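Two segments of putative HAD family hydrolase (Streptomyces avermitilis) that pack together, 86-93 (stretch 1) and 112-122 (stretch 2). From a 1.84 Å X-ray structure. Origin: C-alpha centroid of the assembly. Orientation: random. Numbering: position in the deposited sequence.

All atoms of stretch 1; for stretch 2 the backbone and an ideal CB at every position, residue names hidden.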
# COMPACT_ATOMS: atom_id res chain seq x y z
N ARG D 86 31.79 13.32 -17.62
CA ARG D 86 30.58 14.13 -17.80
C ARG D 86 29.56 13.52 -18.75
O ARG D 86 29.76 13.47 -19.97
CB ARG D 86 30.94 15.56 -18.19
CG ARG D 86 31.20 16.44 -16.98
CD ARG D 86 31.19 17.90 -17.34
NE ARG D 86 29.92 18.31 -17.96
CZ ARG D 86 29.76 19.45 -18.63
NH1 ARG D 86 30.78 20.28 -18.77
NH2 ARG D 86 28.59 19.75 -19.16
N LYS D 87 28.47 13.07 -18.15
CA LYS D 87 27.43 12.30 -18.80
C LYS D 87 26.85 13.02 -20.01
O LYS D 87 26.78 12.46 -21.10
CB LYS D 87 26.32 12.02 -17.78
CG LYS D 87 25.59 10.74 -18.00
CD LYS D 87 25.21 10.09 -16.69
CE LYS D 87 24.02 10.77 -16.03
NZ LYS D 87 23.40 9.84 -15.03
N ASP D 88 26.44 14.26 -19.81
CA ASP D 88 25.81 15.07 -20.84
C ASP D 88 26.71 15.33 -22.07
O ASP D 88 26.23 15.29 -23.20
CB ASP D 88 25.31 16.39 -20.25
CG ASP D 88 26.43 17.25 -19.69
OD1 ASP D 88 27.31 16.73 -18.96
OD2 ASP D 88 26.44 18.47 -19.97
N LEU D 89 27.99 15.58 -21.83
CA LEU D 89 28.96 15.75 -22.93
C LEU D 89 29.13 14.48 -23.75
O LEU D 89 29.20 14.53 -24.99
CB LEU D 89 30.32 16.19 -22.40
CG LEU D 89 30.34 17.53 -21.67
CD1 LEU D 89 31.74 17.80 -21.14
CD2 LEU D 89 29.88 18.64 -22.60
N ALA D 90 29.18 13.35 -23.06
CA ALA D 90 29.28 12.05 -23.71
C ALA D 90 28.06 11.83 -24.60
O ALA D 90 28.18 11.34 -25.72
CB ALA D 90 29.41 10.95 -22.67
N LEU D 91 26.90 12.23 -24.09
CA LEU D 91 25.64 12.12 -24.82
C LEU D 91 25.56 13.05 -26.02
O LEU D 91 25.13 12.64 -27.10
CB LEU D 91 24.45 12.35 -23.86
CG LEU D 91 23.02 12.35 -24.39
CD1 LEU D 91 22.71 11.11 -25.23
CD2 LEU D 91 22.05 12.43 -23.20
N LYS D 92 25.97 14.31 -25.84
CA LYS D 92 25.96 15.28 -26.94
C LYS D 92 26.83 14.79 -28.10
O LYS D 92 26.40 14.83 -29.25
CB LYS D 92 26.41 16.66 -26.47
CG LYS D 92 26.26 17.76 -27.52
CD LYS D 92 26.35 19.13 -26.88
CE LYS D 92 26.33 20.24 -27.92
NZ LYS D 92 27.64 20.39 -28.60
N GLN D 93 28.03 14.32 -27.78
CA GLN D 93 28.97 13.77 -28.76
C GLN D 93 28.41 12.52 -29.46
O GLN D 93 28.51 12.38 -30.68
CB GLN D 93 30.31 13.46 -28.08
CG GLN D 93 31.45 13.09 -29.04
CD GLN D 93 32.64 12.43 -28.34
OE1 GLN D 93 33.70 13.03 -28.18
NE2 GLN D 93 32.45 11.19 -27.91
N UNK D 112 19.45 13.94 -9.81
CA UNK D 112 19.91 15.28 -10.19
C UNK D 112 21.08 15.29 -11.18
O UNK D 112 21.22 16.22 -12.00
CB UNK D 112 20.32 16.05 -8.93
N UNK D 113 21.90 14.23 -11.16
CA UNK D 113 22.97 14.13 -12.14
C UNK D 113 22.47 13.85 -13.56
O UNK D 113 23.26 13.85 -14.50
CB UNK D 113 23.95 13.03 -11.72
N UNK D 114 21.16 13.63 -13.72
CA UNK D 114 20.55 13.48 -15.05
C UNK D 114 20.06 14.79 -15.65
O UNK D 114 19.71 14.86 -16.84
CB UNK D 114 19.38 12.50 -14.97
N UNK D 115 20.00 15.84 -14.83
CA UNK D 115 19.41 17.10 -15.28
C UNK D 115 20.13 17.72 -16.49
O UNK D 115 19.46 18.22 -17.39
CB UNK D 115 19.41 18.10 -14.12
N UNK D 116 21.47 17.67 -16.52
CA UNK D 116 22.14 18.18 -17.74
C UNK D 116 21.81 17.36 -19.01
O UNK D 116 21.75 17.94 -20.10
CB UNK D 116 23.65 18.18 -17.52
N UNK D 117 21.61 16.05 -18.88
CA UNK D 117 21.16 15.25 -20.04
C UNK D 117 19.74 15.64 -20.44
O UNK D 117 19.45 15.75 -21.64
CB UNK D 117 21.22 13.75 -19.72
N UNK D 118 18.88 15.84 -19.45
CA UNK D 118 17.49 16.28 -19.65
C UNK D 118 17.47 17.55 -20.50
O UNK D 118 16.71 17.64 -21.46
CB UNK D 118 16.80 16.52 -18.31
N UNK D 119 18.33 18.52 -20.16
CA UNK D 119 18.41 19.80 -20.88
C UNK D 119 18.87 19.65 -22.34
O UNK D 119 18.49 20.44 -23.20
CB UNK D 119 19.37 20.74 -20.14
N UNK D 120 19.70 18.64 -22.58
CA UNK D 120 20.24 18.35 -23.91
C UNK D 120 19.20 17.79 -24.90
O UNK D 120 19.24 18.10 -26.09
CB UNK D 120 21.39 17.35 -23.78
N UNK D 121 18.28 16.96 -24.41
CA UNK D 121 17.46 16.14 -25.31
C UNK D 121 16.02 16.64 -25.45
O UNK D 121 15.53 17.40 -24.62
CB UNK D 121 17.44 14.69 -24.81
N UNK D 122 15.37 16.20 -26.52
CA UNK D 122 13.99 16.60 -26.81
C UNK D 122 12.98 15.98 -25.86
O UNK D 122 12.02 16.63 -25.47
CB UNK D 122 13.63 16.22 -28.25

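At position 112 nothing of stretch 1 lies within 5.5 Å of the ideal CB, so the choice is open; it is Val 112.

At position 113 CA-to-CB points sideways, but the ideal CB lies 4.6 Å from Lys 87 NZ. A side chain with an oxygen would suit: Asn, Asp, Ser, Gln or Glu. The residue is Asn 113. Its OD1 accepts a hydrogen bond from Lys 87 NZ at 3.2 Å.

Position 114 points away, yet its ideal CB is 4.8 Å from Lys 87 NZ. The ammonium group favours an acid here, and a neutral acceptor could also serve. The residue is Asp 114. With chi1 m, its carboxylate turns back, and OD1 forms a salt bridge with Lys 87 NZ at 2.8 Å.

Position 115 is out of reach, so the choice is open; it is Leu 115.

Position 116 points toward stretch 1. Its ideal CB is 3.6 Å from Asp 88 CG, so there is little room straight ahead. The Asp 88 carboxylate is already held by Arg 86. A compact side chain such as Ala, Ser or Pro would suit; phi of -64° permits proline. The residue is Pro 116, whose CB packs 3.7 Å from Asp 88 CG.

At position 117 the backbones come close: the CA of 117 is 4.7 Å from Asp 88 CA. CA-to-CB points sideways, and the ideal CB is 3.8 Å from Leu 91 CD2. Small, fairly apolar residues fit: Ala, Cys, Ser, perhaps Val. The residue is Cys 117. Its SG lies 3.7 Å from Asp 88 CA and 3.7 Å from Leu 91 CD2.

Position 118 points away and 119 is out of reach. Stretch 1 sets no preference at either. They are Phe 118 and Ala 119, neither in contact.

Position 120 points toward stretch 1. Its ideal CB is 5.0 Å from Leu 91 CD2, leaving space for a longer apolar chain: Leu, Met or Ile. The residue is Leu 120. CD2 reaches 3.9 Å from Asp 88 O, and CD1 lies 4.0 Å from Lys 92 CG.

Position 121 leaves helical angles. CA-to-CB points sideways, and the ideal CB is 5.4 Å from Leu 91 CD2. Val, Ile or Leu would suit. Val 121 places CG1 3.9 Å from Leu 91 CD2.

Position 122 is out of reach, so stretch 1 leaves the choice open. It is Gly 122.

Stretch 2 (112-122) VNDLPCFALVG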
# COMPACT_ATOMS: atom_id res chain seq x y z
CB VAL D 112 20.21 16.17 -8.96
CG1 VAL D 112 18.96 16.31 -8.11
CG2 VAL D 112 21.37 15.61 -8.14
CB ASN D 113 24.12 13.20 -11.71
CG ASN D 113 23.71 11.73 -11.64
OD1 ASN D 113 22.72 11.31 -12.23
ND2 ASN D 113 24.51 10.94 -10.93
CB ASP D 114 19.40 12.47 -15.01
CG ASP D 114 19.86 11.07 -14.72
OD1 ASP D 114 20.77 10.59 -15.43
OD2 ASP D 114 19.34 10.45 -13.76
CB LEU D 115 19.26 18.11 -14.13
CG LEU D 115 18.25 17.68 -13.05
CD1 LEU D 115 18.38 18.62 -11.84
CD2 LEU D 115 16.83 17.67 -13.60
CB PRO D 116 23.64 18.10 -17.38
CG PRO D 116 23.67 18.19 -15.89
CD PRO D 116 22.44 17.40 -15.44
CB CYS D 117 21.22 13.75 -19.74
SG CYS D 117 22.90 13.12 -19.66
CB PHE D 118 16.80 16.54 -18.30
CG PHE D 118 16.11 15.33 -17.70
CD1 PHE D 118 16.52 14.03 -17.98
CD2 PHE D 118 15.03 15.52 -16.82
CE1 PHE D 118 15.85 12.93 -17.41
CE2 PHE D 118 14.37 14.44 -16.24
CZ PHE D 118 14.77 13.14 -16.54
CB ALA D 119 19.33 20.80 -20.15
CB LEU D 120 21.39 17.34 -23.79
CG LEU D 120 22.70 17.36 -24.59
CD1 LEU D 120 22.57 17.83 -26.05
CD2 LEU D 120 23.72 18.21 -23.86
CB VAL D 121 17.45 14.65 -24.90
CG1 VAL D 121 18.88 14.11 -24.85
CG2 VAL D 121 16.74 14.45 -23.54
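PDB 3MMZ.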